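Local coordinates for glycoside Hydrolase (Bacteroides uniformis, PDB 5T9X), which probably hydrolyses agarose as a family 16 glycoside hydrolase, within an agarose-degrading pathway acquired by a human gut symbiont, at residues Gln70-Asp75 / Val152-Arg157; Phe76-Asp81 / Lys85-Lys90. All coordinates share one frame; numbering follows the deposited sequence.

Contact 1 of 2, residues Gln70-Asp75 / Val152-Arg157. With NA (sodium ion), chain D.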
loop_
_atom_site.group_PDB
_atom_site.type_symbol
_atom_site.label_atom_id
_atom_site.label_comp_id
_atom_site.label_asym_id
_atom_site.label_seq_id
_atom_site.Cartn_x
_atom_site.Cartn_y
_atom_site.Cartn_z
ATOM N N GLN A 70 9.298 15.604 -5.731
ATOM C CA GLN A 70 8.178 16.356 -5.200
ATOM C C GLN A 70 8.335 16.432 -3.704
ATOM O O GLN A 70 8.873 15.513 -3.105
ATOM C CB GLN A 70 6.866 15.650 -5.557
ATOM C CG GLN A 70 6.633 15.455 -7.045
ATOM C CD GLN A 70 6.499 16.780 -7.786
ATOM O OE1 GLN A 70 5.504 17.472 -7.648
ATOM N NE2 GLN A 70 7.493 17.125 -8.572
ATOM N N SER A 71 7.828 17.493 -3.086
ATOM C CA SER A 71 8.068 17.685 -1.647
ATOM C C SER A 71 7.261 16.776 -0.740
ATOM O O SER A 71 7.596 16.667 0.452
ATOM C CB SER A 71 7.913 19.147 -1.212
ATOM O OG SER A 71 6.645 19.640 -1.529
ATOM N N GLN A 72 6.256 16.092 -1.283
ATOM C CA GLN A 72 5.553 15.042 -0.509
ATOM C C GLN A 72 6.444 13.832 -0.163
ATOM O O GLN A 72 6.146 13.137 0.801
ATOM C CB GLN A 72 4.307 14.558 -1.253
ATOM C CG GLN A 72 3.538 13.438 -0.583
ATOM C CD GLN A 72 2.923 13.899 0.704
ATOM O OE1 GLN A 72 2.074 14.781 0.693
ATOM N NE2 GLN A 72 3.338 13.312 1.828
ATOM N N SER A 73 7.505 13.580 -0.955
ATOM C CA SER A 73 8.486 12.542 -0.674
ATOM C C SER A 73 9.026 12.660 0.756
ATOM O O SER A 73 9.171 13.772 1.260
ATOM C CB SER A 73 9.658 12.666 -1.635
ATOM O OG SER A 73 9.222 12.755 -2.959
ATOM N N ASP A 74 9.309 11.537 1.408
ATOM C CA ASP A 74 9.784 11.553 2.790
ATOM C C ASP A 74 10.765 10.427 3.020
ATOM O O ASP A 74 10.442 9.272 2.753
ATOM C CB ASP A 74 8.611 11.451 3.790
ATOM C CG ASP A 74 8.947 12.048 5.190
ATOM O OD1 ASP A 74 10.148 12.146 5.557
ATOM O OD2 ASP A 74 8.010 12.420 5.943
ATOM N N ASP A 75 11.952 10.768 3.523
ATOM C CA ASP A 75 12.931 9.771 3.958
ATOM C C ASP A 75 12.751 9.300 5.421
ATOM O O ASP A 75 13.464 8.392 5.897
ATOM C CB ASP A 75 14.363 10.255 3.689
ATOM C CG ASP A 75 14.786 11.458 4.541
ATOM O OD1 ASP A 75 14.179 11.757 5.597
ATOM O OD2 ASP A 75 15.786 12.096 4.157
ATOM N N VAL A 152 -1.885 5.785 7.500
ATOM C CA VAL A 152 -1.299 7.086 7.219
ATOM C C VAL A 152 -1.815 7.578 5.869
ATOM O O VAL A 152 -1.995 6.799 4.928
ATOM C CB VAL A 152 0.228 6.925 7.201
ATOM C CG1 VAL A 152 0.944 8.081 6.537
ATOM C CG2 VAL A 152 0.734 6.750 8.624
ATOM N N THR A 153 -2.029 8.887 5.778
ATOM C CA THR A 153 -2.481 9.539 4.556
ATOM C C THR A 153 -1.638 10.764 4.290
ATOM O O THR A 153 -1.364 11.547 5.211
ATOM C CB THR A 153 -3.951 10.019 4.678
ATOM O OG1 THR A 153 -4.780 8.912 5.029
ATOM C CG2 THR A 153 -4.463 10.615 3.345
ATOM N N SER A 154 -1.302 10.975 3.019
ATOM C CA SER A 154 -0.549 12.154 2.613
ATOM C C SER A 154 -1.348 13.448 2.789
ATOM O O SER A 154 -2.580 13.438 2.784
ATOM C CB SER A 154 -0.140 12.030 1.156
ATOM O OG SER A 154 -1.283 12.079 0.340
ATOM N N LYS A 155 -0.640 14.561 2.934
ATOM C CA LYS A 155 -1.301 15.870 3.049
ATOM C C LYS A 155 -1.573 16.473 1.698
ATOM O O LYS A 155 -2.485 17.253 1.593
ATOM C CB LYS A 155 -0.542 16.857 3.961
ATOM C CG LYS A 155 -0.839 16.620 5.435
ATOM C CD LYS A 155 -0.475 17.777 6.357
ATOM C CE LYS A 155 -1.422 17.779 7.565
ATOM N NZ LYS A 155 -0.912 18.478 8.781
ATOM N N THR A 156 -0.800 16.105 0.674
ATOM C CA THR A 156 -1.048 16.544 -0.702
ATOM C C THR A 156 -1.333 15.349 -1.615
ATOM O O THR A 156 -1.129 14.209 -1.236
ATOM C CB THR A 156 0.141 17.377 -1.268
ATOM O OG1 THR A 156 1.291 16.543 -1.456
ATOM C CG2 THR A 156 0.482 18.570 -0.342
ATOM N N ARG A 157 -1.784 15.629 -2.835
ATOM C CA ARG A 157 -2.178 14.589 -3.769
ATOM C C ARG A 157 -1.285 14.538 -4.954
ATOM O O ARG A 157 -0.589 15.470 -5.220
ATOM C CB ARG A 157 -3.599 14.823 -4.225
ATOM C CG ARG A 157 -4.545 14.822 -3.047
ATOM C CD ARG A 157 -5.966 14.572 -3.484
ATOM N NE ARG A 157 -6.814 15.743 -3.264
ATOM C CZ ARG A 157 -7.476 16.018 -2.131
ATOM N NH1 ARG A 157 -7.403 15.236 -1.027
ATOM N NH2 ARG A 157 -8.215 17.112 -2.107
HETATM NA NA NA D . 14.698 6.405 6.068
#

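Contact 2 of 2, residues Phe76-Asp81 / Lys85-Lys90. With NA (sodium ion), chain D.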
loop_
_atom_site.group_PDB
_atom_site.type_symbol
_atom_site.label_atom_id
_atom_site.label_comp_id
_atom_site.label_asym_id
_atom_site.label_seq_id
_atom_site.Cartn_x
_atom_site.Cartn_y
_atom_site.Cartn_z
ATOM N N PHE A 76 11.820 9.924 6.132
ATOM C CA PHE A 76 11.457 9.538 7.487
ATOM C C PHE A 76 12.619 9.511 8.492
ATOM O O PHE A 76 12.569 8.744 9.439
ATOM C CB PHE A 76 10.751 8.183 7.468
ATOM C CG PHE A 76 9.454 8.180 6.718
ATOM C CD1 PHE A 76 8.360 8.922 7.183
ATOM C CD2 PHE A 76 9.277 7.375 5.612
ATOM C CE1 PHE A 76 7.146 8.888 6.519
ATOM C CE2 PHE A 76 8.063 7.347 4.945
ATOM C CZ PHE A 76 7.006 8.116 5.387
ATOM N N ASN A 77 13.647 10.345 8.302
ATOM C CA ASN A 77 14.809 10.373 9.215
ATOM C C ASN A 77 14.616 11.493 10.250
ATOM O O ASN A 77 15.246 12.556 10.195
ATOM C CB ASN A 77 16.148 10.481 8.439
ATOM C CG ASN A 77 16.425 9.249 7.521
ATOM O OD1 ASN A 77 15.852 8.151 7.680
ATOM N ND2 ASN A 77 17.323 9.436 6.553
ATOM N N TYR A 78 13.677 11.238 11.151
ATOM C CA TYR A 78 13.322 12.110 12.265
ATOM C C TYR A 78 12.547 11.261 13.280
ATOM O O TYR A 78 12.373 10.049 13.085
ATOM C CB TYR A 78 12.485 13.311 11.790
ATOM C CG TYR A 78 11.237 12.976 10.975
ATOM C CD1 TYR A 78 10.024 12.588 11.604
ATOM C CD2 TYR A 78 11.250 13.078 9.586
ATOM C CE1 TYR A 78 8.880 12.291 10.849
ATOM C CE2 TYR A 78 10.130 12.778 8.826
ATOM C CZ TYR A 78 8.941 12.382 9.444
ATOM O OH TYR A 78 7.835 12.105 8.661
ATOM N N THR A 79 12.097 11.876 14.367
ATOM C CA THR A 79 11.353 11.169 15.409
ATOM C C THR A 79 9.949 11.698 15.471
ATOM O O THR A 79 9.749 12.915 15.415
ATOM C CB THR A 79 12.036 11.317 16.780
ATOM O OG1 THR A 79 13.129 10.409 16.813
ATOM C CG2 THR A 79 11.101 10.927 17.957
ATOM N N ALA A 80 8.986 10.784 15.565
ATOM C CA ALA A 80 7.588 11.169 15.795
ATOM C C ALA A 80 6.793 10.068 16.463
ATOM O O ALA A 80 7.107 8.898 16.310
ATOM C CB ALA A 80 6.918 11.577 14.486
ATOM N N ASP A 81 5.779 10.470 17.226
ATOM C CA ASP A 81 4.674 9.574 17.620
ATOM C C ASP A 81 3.352 10.381 17.669
ATOM O O ASP A 81 3.360 11.554 17.285
ATOM C CB ASP A 81 4.993 8.812 18.914
ATOM C CG ASP A 81 5.357 9.720 20.059
ATOM O OD1 ASP A 81 4.548 10.614 20.422
ATOM O OD2 ASP A 81 6.460 9.507 20.605
ATOM N N LYS A 85 4.113 14.816 17.042
ATOM C CA LYS A 85 4.161 14.540 15.615
ATOM C C LYS A 85 5.233 15.349 14.925
ATOM O O LYS A 85 5.934 14.826 14.071
ATOM C CB LYS A 85 2.809 14.777 14.959
ATOM C CG LYS A 85 1.786 13.684 15.285
ATOM C CD LYS A 85 0.406 13.950 14.681
ATOM C CE LYS A 85 -0.197 15.237 15.214
ATOM N NZ LYS A 85 -1.651 15.324 14.926
ATOM N N GLY A 86 5.379 16.615 15.295
ATOM C CA GLY A 86 6.501 17.404 14.811
ATOM C C GLY A 86 6.664 17.318 13.308
ATOM O O GLY A 86 5.853 17.866 12.563
ATOM N N ASN A 87 7.693 16.604 12.865
ATOM C CA ASN A 87 8.031 16.558 11.432
ATOM C C ASN A 87 7.088 15.742 10.560
ATOM O O ASN A 87 6.947 16.037 9.380
ATOM C CB ASN A 87 9.451 16.041 11.213
ATOM C CG ASN A 87 10.489 17.133 11.354
ATOM O OD1 ASN A 87 10.333 18.035 12.177
ATOM N ND2 ASN A 87 11.541 17.071 10.531
ATOM N N PHE A 88 6.500 14.700 11.143
ATOM C CA PHE A 88 5.441 13.891 10.528
ATOM C C PHE A 88 4.259 14.756 10.050
ATOM O O PHE A 88 3.818 14.637 8.920
ATOM C CB PHE A 88 4.981 12.828 11.555
ATOM C CG PHE A 88 3.899 11.935 11.074
ATOM C CD1 PHE A 88 4.204 10.777 10.369
ATOM C CD2 PHE A 88 2.561 12.247 11.334
ATOM C CE1 PHE A 88 3.196 9.955 9.907
ATOM C CE2 PHE A 88 1.551 11.420 10.888
ATOM C CZ PHE A 88 1.874 10.272 10.169
ATOM N N GLU A 89 3.803 15.654 10.917
ATOM C CA GLU A 89 2.676 16.539 10.653
ATOM C C GLU A 89 2.857 17.468 9.460
ATOM O O GLU A 89 1.884 18.034 8.991
ATOM C CB GLU A 89 2.379 17.359 11.919
ATOM C CG GLU A 89 1.183 18.305 11.837
ATOM C CD GLU A 89 0.540 18.634 13.193
ATOM O OE1 GLU A 89 1.188 18.450 14.261
ATOM O OE2 GLU A 89 -0.642 19.079 13.189
ATOM N N LYS A 90 4.077 17.656 8.968
ATOM C CA LYS A 90 4.286 18.536 7.817
ATOM C C LYS A 90 3.887 17.902 6.496
ATOM O O LYS A 90 3.704 18.630 5.509
ATOM C CB LYS A 90 5.741 18.987 7.713
ATOM C CG LYS A 90 6.230 19.845 8.869
ATOM C CD LYS A 90 7.750 19.849 8.909
ATOM C CE LYS A 90 8.272 20.808 9.967
ATOM N NZ LYS A 90 9.749 20.690 10.101
HETATM NA NA NA D . 14.698 6.405 6.068
HETATM O O HOH W 1 10.518 15.610 14.113
#

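Contact 1 of 2, residues Gln70-Asp75 / Val152-Arg157
Q72 reaches across to T156 with its side-chain amide, and its OE1 is gripped twice by that one residue. The hydroxyl OG1 of T156 donates to Q72 OE1 at 2.9 Å, in the carbonyl plane and on a lone pair, with a C=O...O angle of 129°. The second donor is the backbone N of T156, 3.2 Å from Q72 OE1; its N-H...O angle of 157° is fairly straight, but the nitrogen sits somewhat tilted from the carbonyl plane. The side chains of Q72 and T156 run alongside in opposing senses, with T156 OG1 3.6 Å from Q72 CB. With CG of Q72 anti to its own backbone nitrogen (chi1 177°), the bend at the second torsion turns one face of the amide to S154, whose CB lies over it, 3.6 Å from Q72 CD. The contact fastens a type I turn, Q70-S73, to the end region of strand 140-154, and so joins the loop that follows strand 65-69 of one sheet to the other sheet of the beta-sandwich (jelly-roll) fold expected of family 16. Within the turn, Q70 O accepts from both N and OG of S73, the latter at 2.8 Å. On the facing segment, OG of S154 donates to T156 O at 2.7 Å, which ties S154 to the backbone two residues on. An alanine replacing Q72 removes the amide, and T156 N and OG1 would probably lose their shared acceptor while a gap opened beside S154. Further along, the carbonyl oxygen of D75 binds the sodium ion at 2.4 Å, together with E51, N77, G118 and D332.

Contact 2 of 2, residues Phe76-Asp81 / Lys85-Lys90
A water bridges T79 and N87: it donates to T79 O at 3.1 Å and accepts from N87 N at 3.2 Å, joining the two backbones where they do not bond directly. Beside it, CB of N87 sits over the centre of one face of the Y78 ring, 3.6 Å from the centroid and 14° off the normal, a CH-pi contact; the amide plane of N87 is turned 51° from the ring. Y78 holds its ring between its own backbone N and carbonyl carbon (chi1 53°), which brings CE1 to 4.0 Å from F88 CB, while its hydroxyl hydrogen-bonds to D74. A80 adds its methyl, with CB 3.7 Å from F88 CB. The second segment opens with a type II' turn, K85-F88, in which G86 has positive phi and F88 N bonds to K85 O at 3.0 Å. The F88 ring meets W92 and touches strand 113-116, so this loop is packed onto the sandwich. N77 OD1 binds the sodium ion at 2.6 Å, with D75, E51, G118 and D332 completing the site. With carbon-to-carbon packing and one water doing most of the work, the two segments probably owe their fit more to shape than to directed bonds.

How the contacts relate
Segment 70-75 and both segments of contact 2 come from the long connection between strands 65-69 and 92-93; contact 1 ties it to the end region of strand 140-154, in the other sheet, and contact 2 is nested inside the loop so closed. The centre of contact 1 lies about 14 Å from the centre of the chain, that of contact 2 about 20 Å. Both are partly buried: contact 1 pairs buried Q72 and S154 with exposed K155 and T156 through hydrogen bonds, contact 2 buried A80 and F88 with exposed T79 and N87, chiefly by apolar packing. W92 lies against both. They touch where K155 NZ probably hydrogen-bonds to E89 O, 2.8 Å away, and share the sodium ion.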